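Local coordinates for protein quinoline 2-oxidoreductase large subunit (Pseudomonas putida, PDB 1T3Q) that carries the molybdopterin cytosine dinucleotide cofactor of a molybdenum hydroxylase of the xanthine dehydrogenase family that oxidises quinoline, at residues A65-V71 against I126-A130; R168-A172 against H338-A342; M232-C237 against L266-L270; K454-L458 against D759-L764. All coordinates share one frame; numbering follows the deposited sequence.

Contact 1: A65-V71 against I126-A130; sequences AQALPGV and IAEDA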
# COMPACT_ATOMS: atom_id res chain seq x y z
N ALA B 65 -10.65 -14.64 29.44
CA ALA B 65 -9.88 -13.88 28.47
C ALA B 65 -10.73 -13.55 27.25
O ALA B 65 -10.70 -12.43 26.73
CB ALA B 65 -8.64 -14.68 28.06
N GLN B 66 -11.51 -14.52 26.78
CA GLN B 66 -12.36 -14.32 25.62
C GLN B 66 -13.46 -13.29 25.86
O GLN B 66 -13.89 -12.59 24.94
CB GLN B 66 -13.02 -15.64 25.20
CG GLN B 66 -12.06 -16.71 24.73
CD GLN B 66 -12.78 -18.03 24.45
OE1 GLN B 66 -13.48 -18.55 25.32
NE2 GLN B 66 -12.60 -18.57 23.25
N ALA B 67 -13.91 -13.19 27.11
CA ALA B 67 -14.98 -12.26 27.46
C ALA B 67 -14.53 -10.82 27.68
O ALA B 67 -15.33 -9.90 27.56
CB ALA B 67 -15.70 -12.77 28.70
N LEU B 68 -13.25 -10.62 27.99
CA LEU B 68 -12.75 -9.27 28.23
C LEU B 68 -13.05 -8.38 27.02
O LEU B 68 -12.77 -8.75 25.88
CB LEU B 68 -11.25 -9.29 28.49
CG LEU B 68 -10.65 -7.96 28.95
CD1 LEU B 68 -11.09 -7.70 30.38
CD2 LEU B 68 -9.13 -8.01 28.87
N PRO B 69 -13.65 -7.20 27.26
CA PRO B 69 -13.95 -6.31 26.13
C PRO B 69 -12.71 -5.97 25.31
O PRO B 69 -11.62 -5.76 25.85
CB PRO B 69 -14.57 -5.09 26.81
CG PRO B 69 -14.11 -5.18 28.24
CD PRO B 69 -14.15 -6.65 28.52
N GLY B 70 -12.89 -5.92 23.99
CA GLY B 70 -11.78 -5.62 23.11
C GLY B 70 -11.13 -6.87 22.54
O GLY B 70 -10.43 -6.81 21.53
N VAL B 71 -11.34 -8.01 23.20
CA VAL B 71 -10.77 -9.27 22.74
C VAL B 71 -11.64 -9.89 21.66
O VAL B 71 -12.86 -9.99 21.81
CB VAL B 71 -10.62 -10.27 23.89
CG1 VAL B 71 -10.10 -11.60 23.35
CG2 VAL B 71 -9.68 -9.72 24.95
N ILE B 126 -4.50 -4.42 25.66
CA ILE B 126 -5.67 -5.20 26.03
C ILE B 126 -5.43 -6.69 25.78
O ILE B 126 -5.91 -7.53 26.53
CB ILE B 126 -6.92 -4.73 25.25
CG1 ILE B 126 -7.31 -3.32 25.71
CG2 ILE B 126 -8.09 -5.70 25.48
CD1 ILE B 126 -8.51 -2.74 24.99
N ALA B 127 -4.68 -7.01 24.73
CA ALA B 127 -4.39 -8.41 24.44
C ALA B 127 -3.57 -8.96 25.59
O ALA B 127 -3.75 -10.11 26.00
CB ALA B 127 -3.60 -8.54 23.13
N GLU B 128 -2.67 -8.14 26.12
CA GLU B 128 -1.84 -8.55 27.25
C GLU B 128 -2.71 -8.68 28.50
O GLU B 128 -2.52 -9.60 29.29
CB GLU B 128 -0.70 -7.56 27.49
CG GLU B 128 0.41 -7.64 26.44
CD GLU B 128 1.54 -6.64 26.70
OE1 GLU B 128 2.55 -6.69 25.96
OE2 GLU B 128 1.41 -5.82 27.62
N ASP B 129 -3.65 -7.75 28.68
CA ASP B 129 -4.54 -7.83 29.84
C ASP B 129 -5.24 -9.19 29.82
O ASP B 129 -5.24 -9.91 30.82
CB ASP B 129 -5.61 -6.73 29.80
CG ASP B 129 -5.06 -5.33 29.98
OD1 ASP B 129 -3.99 -5.17 30.60
OD2 ASP B 129 -5.72 -4.38 29.51
N ALA B 130 -5.82 -9.53 28.67
CA ALA B 130 -6.55 -10.79 28.51
C ALA B 130 -5.66 -12.02 28.69
O ALA B 130 -6.10 -13.02 29.25
CB ALA B 130 -7.23 -10.83 27.15

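Contact 2: R168-A172 against H338-A342; sequences RTSRA and HVGNA. With SO4 (sulfate ion), chain K.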
# COMPACT_ATOMS: atom_id res chain seq x y z
N ARG B 168 24.84 -36.22 14.39
CA ARG B 168 26.19 -36.61 14.74
C ARG B 168 26.92 -36.95 13.45
O ARG B 168 26.56 -37.91 12.76
CB ARG B 168 26.13 -37.82 15.66
CG ARG B 168 27.44 -38.27 16.23
CD ARG B 168 27.18 -39.24 17.35
NE ARG B 168 28.22 -39.17 18.36
CZ ARG B 168 28.01 -39.32 19.66
NH1 ARG B 168 26.79 -39.56 20.12
NH2 ARG B 168 29.03 -39.23 20.49
N THR B 169 27.95 -36.18 13.13
CA THR B 169 28.70 -36.40 11.91
C THR B 169 30.19 -36.24 12.12
O THR B 169 30.64 -35.47 12.96
CB THR B 169 28.26 -35.41 10.80
OG1 THR B 169 26.84 -35.47 10.63
CG2 THR B 169 28.92 -35.77 9.48
N SER B 170 30.96 -37.00 11.34
CA SER B 170 32.41 -36.94 11.40
C SER B 170 32.90 -37.11 9.97
O SER B 170 32.77 -38.19 9.39
CB SER B 170 32.96 -38.05 12.29
OG SER B 170 34.38 -38.05 12.25
N ARG B 171 33.44 -36.05 9.40
CA ARG B 171 33.93 -36.09 8.03
C ARG B 171 35.40 -36.50 7.91
O ARG B 171 35.87 -36.81 6.83
CB ARG B 171 33.68 -34.74 7.36
CG ARG B 171 32.23 -34.59 6.92
CD ARG B 171 31.74 -33.15 6.95
NE ARG B 171 31.51 -32.68 8.32
CZ ARG B 171 30.86 -31.56 8.62
NH1 ARG B 171 30.37 -30.79 7.66
NH2 ARG B 171 30.68 -31.22 9.89
N ALA B 172 36.11 -36.49 9.03
CA ALA B 172 37.52 -36.88 9.03
C ALA B 172 37.81 -37.61 10.33
O ALA B 172 37.52 -37.10 11.41
CB ALA B 172 38.41 -35.66 8.90
N HIS B 338 28.12 -28.42 13.09
CA HIS B 338 28.20 -29.09 11.80
C HIS B 338 28.91 -28.26 10.73
O HIS B 338 29.93 -28.69 10.19
CB HIS B 338 26.79 -29.48 11.34
CG HIS B 338 26.78 -30.44 10.19
ND1 HIS B 338 26.85 -30.03 8.87
CD2 HIS B 338 26.71 -31.79 10.16
CE1 HIS B 338 26.82 -31.09 8.08
NE2 HIS B 338 26.74 -32.17 8.84
N VAL B 339 28.39 -27.07 10.42
CA VAL B 339 29.04 -26.25 9.41
C VAL B 339 30.38 -25.72 9.90
O VAL B 339 31.28 -25.45 9.10
CB VAL B 339 28.14 -25.07 8.98
CG1 VAL B 339 26.87 -25.60 8.34
CG2 VAL B 339 27.83 -24.17 10.17
N GLY B 340 30.51 -25.58 11.22
CA GLY B 340 31.75 -25.09 11.80
C GLY B 340 32.92 -26.04 11.56
O GLY B 340 34.01 -25.62 11.16
N ASN B 341 32.70 -27.33 11.82
CA ASN B 341 33.76 -28.32 11.63
C ASN B 341 34.18 -28.46 10.17
O ASN B 341 35.31 -28.85 9.88
CB ASN B 341 33.34 -29.69 12.17
CG ASN B 341 33.55 -29.81 13.67
OD1 ASN B 341 33.57 -30.91 14.21
ND2 ASN B 341 33.70 -28.68 14.34
N ALA B 342 33.28 -28.13 9.25
CA ALA B 342 33.61 -28.23 7.83
C ALA B 342 34.76 -27.30 7.46
O ALA B 342 35.55 -27.60 6.57
CB ALA B 342 32.38 -27.92 6.98
S SO4 K . 29.44 -39.52 23.32
O1 SO4 K . 30.15 -40.67 22.73
O2 SO4 K . 29.75 -39.42 24.76
O3 SO4 K . 29.87 -38.28 22.65
O4 SO4 K . 27.98 -39.68 23.14

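Contact 3: M232-C237 against L266-L270; sequences MVAMFC and LLVCL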
# COMPACT_ATOMS: atom_id res chain seq x y z
N MET B 232 7.02 -21.19 2.53
CA MET B 232 6.76 -21.95 3.75
C MET B 232 5.36 -21.70 4.31
O MET B 232 4.75 -22.62 4.86
CB MET B 232 7.82 -21.66 4.82
CG MET B 232 9.24 -22.07 4.43
SD MET B 232 9.37 -23.77 3.81
CE MET B 232 9.40 -23.46 2.10
N VAL B 233 4.86 -20.48 4.18
CA VAL B 233 3.51 -20.20 4.66
C VAL B 233 2.55 -21.03 3.81
O VAL B 233 1.60 -21.63 4.33
CB VAL B 233 3.14 -18.71 4.51
CG1 VAL B 233 1.65 -18.52 4.76
CG2 VAL B 233 3.94 -17.88 5.51
N ALA B 234 2.80 -21.07 2.51
CA ALA B 234 1.95 -21.82 1.59
C ALA B 234 1.91 -23.30 1.98
O ALA B 234 0.84 -23.90 2.04
CB ALA B 234 2.47 -21.68 0.17
N MET B 235 3.08 -23.86 2.26
CA MET B 235 3.17 -25.27 2.63
C MET B 235 2.66 -25.62 4.03
O MET B 235 1.89 -26.57 4.19
CB MET B 235 4.62 -25.75 2.48
CG MET B 235 5.18 -25.55 1.08
SD MET B 235 6.45 -26.76 0.65
CE MET B 235 7.92 -25.87 0.98
N PHE B 236 3.08 -24.87 5.03
CA PHE B 236 2.68 -25.15 6.40
C PHE B 236 1.26 -24.72 6.77
O PHE B 236 0.72 -25.18 7.78
CB PHE B 236 3.70 -24.54 7.37
CG PHE B 236 5.10 -25.10 7.21
CD1 PHE B 236 6.21 -24.33 7.53
CD2 PHE B 236 5.30 -26.39 6.73
CE1 PHE B 236 7.50 -24.85 7.38
CE2 PHE B 236 6.58 -26.91 6.58
CZ PHE B 236 7.69 -26.13 6.90
N CYS B 237 0.66 -23.84 5.98
CA CYS B 237 -0.71 -23.39 6.25
C CYS B 237 -1.65 -23.90 5.16
O CYS B 237 -2.86 -23.64 5.21
CB CYS B 237 -0.78 -21.87 6.30
SG CYS B 237 0.18 -21.12 7.64
N LEU B 266 3.55 -17.46 10.80
CA LEU B 266 2.48 -18.32 10.34
C LEU B 266 1.21 -17.97 11.11
O LEU B 266 0.14 -17.87 10.53
CB LEU B 266 2.84 -19.80 10.57
CG LEU B 266 4.08 -20.30 9.83
CD1 LEU B 266 4.26 -21.79 10.10
CD2 LEU B 266 3.92 -20.06 8.34
N LEU B 267 1.36 -17.76 12.41
CA LEU B 267 0.22 -17.44 13.25
C LEU B 267 -0.56 -16.22 12.80
O LEU B 267 -1.79 -16.27 12.74
CB LEU B 267 0.64 -17.30 14.71
CG LEU B 267 1.02 -18.61 15.41
CD1 LEU B 267 1.67 -18.32 16.75
CD2 LEU B 267 -0.24 -19.48 15.59
N VAL B 268 0.12 -15.12 12.48
CA VAL B 268 -0.64 -13.94 12.06
C VAL B 268 -1.44 -14.21 10.79
O VAL B 268 -2.53 -13.68 10.62
CB VAL B 268 0.26 -12.69 11.87
CG1 VAL B 268 0.78 -12.24 13.23
CG2 VAL B 268 1.41 -13.00 10.92
N CYS B 269 -0.90 -15.04 9.90
CA CYS B 269 -1.61 -15.36 8.67
C CYS B 269 -2.86 -16.16 9.00
O CYS B 269 -3.94 -15.90 8.47
CB CYS B 269 -0.72 -16.18 7.72
SG CYS B 269 0.70 -15.26 7.09
N LEU B 270 -2.71 -17.14 9.89
CA LEU B 270 -3.83 -17.97 10.30
C LEU B 270 -4.88 -17.13 11.02
O LEU B 270 -6.07 -17.28 10.79
CB LEU B 270 -3.34 -19.10 11.22
CG LEU B 270 -2.45 -20.16 10.57
CD1 LEU B 270 -1.97 -21.14 11.63
CD2 LEU B 270 -3.21 -20.89 9.48

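Contact 4: K454-L458 against D759-L764; sequences KYLGL and DALAHL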
# COMPACT_ATOMS: atom_id res chain seq x y z
N LYS B 454 48.69 -3.26 34.97
CA LYS B 454 47.83 -3.52 33.83
C LYS B 454 48.40 -4.65 32.98
O LYS B 454 49.60 -4.67 32.69
CB LYS B 454 47.71 -2.26 32.96
CG LYS B 454 47.17 -1.03 33.68
CD LYS B 454 45.70 -1.16 34.00
CE LYS B 454 45.14 0.15 34.53
NZ LYS B 454 43.67 0.09 34.70
N TYR B 455 47.55 -5.59 32.60
CA TYR B 455 47.97 -6.72 31.78
C TYR B 455 47.58 -6.44 30.33
O TYR B 455 46.39 -6.44 29.99
CB TYR B 455 47.29 -8.00 32.26
CG TYR B 455 47.60 -8.38 33.69
CD1 TYR B 455 46.66 -9.04 34.47
CD2 TYR B 455 48.84 -8.10 34.26
CE1 TYR B 455 46.95 -9.42 35.79
CE2 TYR B 455 49.14 -8.47 35.56
CZ TYR B 455 48.19 -9.14 36.32
OH TYR B 455 48.49 -9.51 37.61
N LEU B 456 48.56 -6.18 29.47
CA LEU B 456 48.28 -5.88 28.08
C LEU B 456 48.50 -7.14 27.25
O LEU B 456 49.46 -7.88 27.48
CB LEU B 456 49.20 -4.75 27.59
CG LEU B 456 48.67 -3.86 26.47
CD1 LEU B 456 47.44 -3.09 26.96
CD2 LEU B 456 49.77 -2.90 26.04
N GLY B 457 47.62 -7.38 26.29
CA GLY B 457 47.75 -8.57 25.46
C GLY B 457 47.39 -8.34 24.01
O GLY B 457 46.48 -7.57 23.70
N LEU B 458 48.12 -9.00 23.11
CA LEU B 458 47.88 -8.91 21.68
C LEU B 458 47.29 -10.23 21.22
O LEU B 458 47.80 -11.29 21.56
CB LEU B 458 49.19 -8.66 20.94
CG LEU B 458 49.12 -8.76 19.41
CD1 LEU B 458 48.25 -7.63 18.86
CD2 LEU B 458 50.52 -8.68 18.82
N ASP B 759 46.87 -13.81 25.77
CA ASP B 759 48.23 -13.30 25.65
C ASP B 759 48.53 -12.43 26.87
O ASP B 759 49.63 -12.47 27.42
CB ASP B 759 48.39 -12.45 24.39
CG ASP B 759 49.83 -12.03 24.15
OD1 ASP B 759 50.69 -12.92 24.02
OD2 ASP B 759 50.10 -10.81 24.10
N ALA B 760 47.54 -11.65 27.29
CA ALA B 760 47.69 -10.76 28.44
C ALA B 760 47.98 -11.52 29.73
O ALA B 760 48.76 -11.06 30.56
CB ALA B 760 46.42 -9.91 28.61
N LEU B 761 47.34 -12.67 29.89
CA LEU B 761 47.51 -13.47 31.10
C LEU B 761 48.51 -14.62 30.98
O LEU B 761 48.75 -15.33 31.96
CB LEU B 761 46.15 -14.03 31.52
CG LEU B 761 45.03 -13.00 31.72
CD1 LEU B 761 43.72 -13.70 32.00
CD2 LEU B 761 45.40 -12.07 32.86
N ALA B 762 49.09 -14.78 29.80
CA ALA B 762 50.05 -15.85 29.57
C ALA B 762 51.17 -15.92 30.62
O ALA B 762 51.52 -17.00 31.09
CB ALA B 762 50.65 -15.73 28.18
N HIS B 763 51.72 -14.77 31.00
CA HIS B 763 52.81 -14.75 31.97
C HIS B 763 52.42 -15.32 33.34
O HIS B 763 53.30 -15.66 34.14
CB HIS B 763 53.37 -13.34 32.12
CG HIS B 763 52.46 -12.39 32.85
ND1 HIS B 763 51.27 -11.94 32.31
CD2 HIS B 763 52.58 -11.79 34.06
CE1 HIS B 763 50.70 -11.11 33.16
NE2 HIS B 763 51.47 -11.00 34.23
N LEU B 764 51.13 -15.41 33.61
CA LEU B 764 50.65 -15.95 34.88
C LEU B 764 50.36 -17.43 34.74
O LEU B 764 49.90 -18.08 35.67
CB LEU B 764 49.38 -15.23 35.34
CG LEU B 764 49.49 -13.74 35.67
CD1 LEU B 764 48.10 -13.20 36.01
CD2 LEU B 764 50.44 -13.53 36.84
O HOH W 1 51.76 -10.06 37.07
O HOH W 2 50.38 -8.79 30.15

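Contact 1: A65-V71 against I126-A130
L68 reaches across to the helix of I126-A130 with a single methyl group. The residue is the first to leave the helix that ends at A67, and its side chain starts out with CG anti to the backbone N (chi1 -171°), which directs the branch at the facing helix. CB and CG form the stalk, and CD2 does the touching: it rests on the backbone of A130, 3.6 Å from A130 N, with A130 CB close by and D129 CB at 3.9 Å. I126 CG2 flanks the same methyl more loosely, 4.2 Å from L68 CD2. Past L68 the chain makes a type II turn closed by V71 N bonding to L68 O, and G70 sits where a side chain would jam against the preceding carbonyl and press on I126 CD1. Both segments belong to the a/b hammerhead domain, where helices 63-67 and 124-131 pack beside strands 71-76 and 115-121; V71 and A130 each also touch V119 of the latter strand. V71 carries CG1 anti to its amide nitrogen, leaving CG2 to meet A130 CB at 3.5 Å, tighter than normal carbon contact. The helices come together between two alanines, A65 CB lying 3.3 Å from A130 O. I126 CG2 fits under the turn, 3.5 Å from P69 O. The carboxylate of D129 looks elsewhere, forming salt bridges with R43 of the medium subunit and R28 of the small subunit.

Contact 2: R168-A172 against H338-A342
The guanidinium of R171 slides over the imidazole of H338 with the two planes inclined at 34°, the side chains crossing at about a right angle. This joins the last part of strand 165-170, just before the chain turns a corner at R171, to helix 337-342 within the molybdopterin cofactor-binding domain. Bends at chi2 and chi3 fold the arginine back so that its head enters between H338 and A342. R171 NH1 lies 3.5 Å above one face of the H338 ring, off toward the rim, while the backbone of A342 lies over the opposite face of the guanidinium, offset toward its rim, and A342 CB approaches R171 NH1 to 3.6 Å. The head is fixed by a carbonyl: R171 NH2 donates to H338 O at 2.7 Å, with the acceptor close to the guanidinium plane and an N-H...O angle of 156°. NH1 adds a weak second bond to the same oxygen, 3.3 Å from R171 NH1 to H338 O, so one backbone acceptor receives both terminal nitrogens. Strand 352-360 backs the contact, since T169 pairs with S357 through the backbone and H338 also rests on S357. H338 holds CG anti to its amide nitrogen (chi1 -167°), which swings the ring out toward the strand. There its edge meets T169, whose OG1 lies in the ring plane, 3.7 Å from H338 CD2.

Contact 3: M232-C237 against L266-L270
The carbonyl oxygen of M232 takes the amide of F236 in a helical bond of 2.8 Å from F236 N to M232 O, and L266 CD2 lies beside this turn, 4.4 Å from M232 O. No hydrogen bond links the two segments; L266 carries much of the packing. With CG anti to the carbonyl carbon (chi1 -62°) and the chain extended beyond it, the leucine pushes both methyls into the neighbouring helix. CD2 takes the inner position, 3.6 Å from V233 CG2, and the valine and leucine side chains slide past each other in opposite directions. CD1 turns to the other side and meets F236 CB at 3.9 Å; the phenylalanine ring itself leads away toward I87 and V88 of strand 87-89. C237 SG wedges between two leucines, 3.9 Å from L266 CD2 and equally far from L270 CD2. Trimming L266 to an alanine is likely to open a gap between V233, F236 and C237 and leave the sulfur of C237 with L270 as its main apolar neighbour across the contact. Deeper in, V233 CG1 touches C269 SG at 4.1 Å, and both residues also rest on L217 of strand 216-221. The short helical segments cross at -67°, their axes 10.7 Å apart at closest approach. Helix 226-237 forms the connection of a beta-alpha-beta crossover between the parallel neighbours 216-221 and 244-247, and helix 263-275 follows before strand 279-282: helices packed against a mixed sheet in an alpha/beta layer.

Contact 4: K454-L458 against D759-L764
The strand of K454-L458 runs so close over the C-terminal part of helix 744-761 that G457 CA and A760 CA lie only 3.7 Å apart, and a side chain on G457 would collide with A760 N. A CA-H...O contact from A760 to L456 O adds to this backbone packing. Beside it, D759 turns its carboxylate to the strand: L458 N donates to D759 OD2 at 2.9 Å, almost straight at 174°, on the anti side and somewhat out of the carboxylate plane. The ring of Y455 spans the far end. H763 turns its edge to the tyrosine face, an offset edge-to-face pair with centroids 5.1 Å apart and planes at 69°. L761 CD2 comes within 3.7 Å of Y455 CD1, and L764 CD1 lies 4.0 Å from both CE1 and OH of Y455. A water bonded to H763 NE2 reaches Y455 OH weakly. A serine in place of Y455 would probably strip the aromatic surface from L761 and L764 and leave the H763 edge without the ring face it packs on. Strand 454-467 is the outermost of its sheet in this chain, paired on one side with 636-649, so the D759 carboxylate supplies an acceptor for an outward-facing amide where no further strand of the chain does.

How the contacts relate
From the N terminus, contact 1 closes first, drawing two helices of the a/b hammerhead domain together across a loop of 54 residues. Contact 2 opens next, and its much longer loop, from strand 165-170 to helix 337-342, holds contact 3 nested inside it; both lie in the first molybdopterin cofactor-binding range, their centres about 33 Å apart. Contact 4 then follows in series and spans some 300 residues, tying the start of strand 454-467 to the C-terminal part of helix 744-761. No two contacts cross along the chain, and none touch. Contacts 1 and 3 lie on the same side of the chain's centre, with centres about 24 Å apart, while contact 4 lies opposite contact 3.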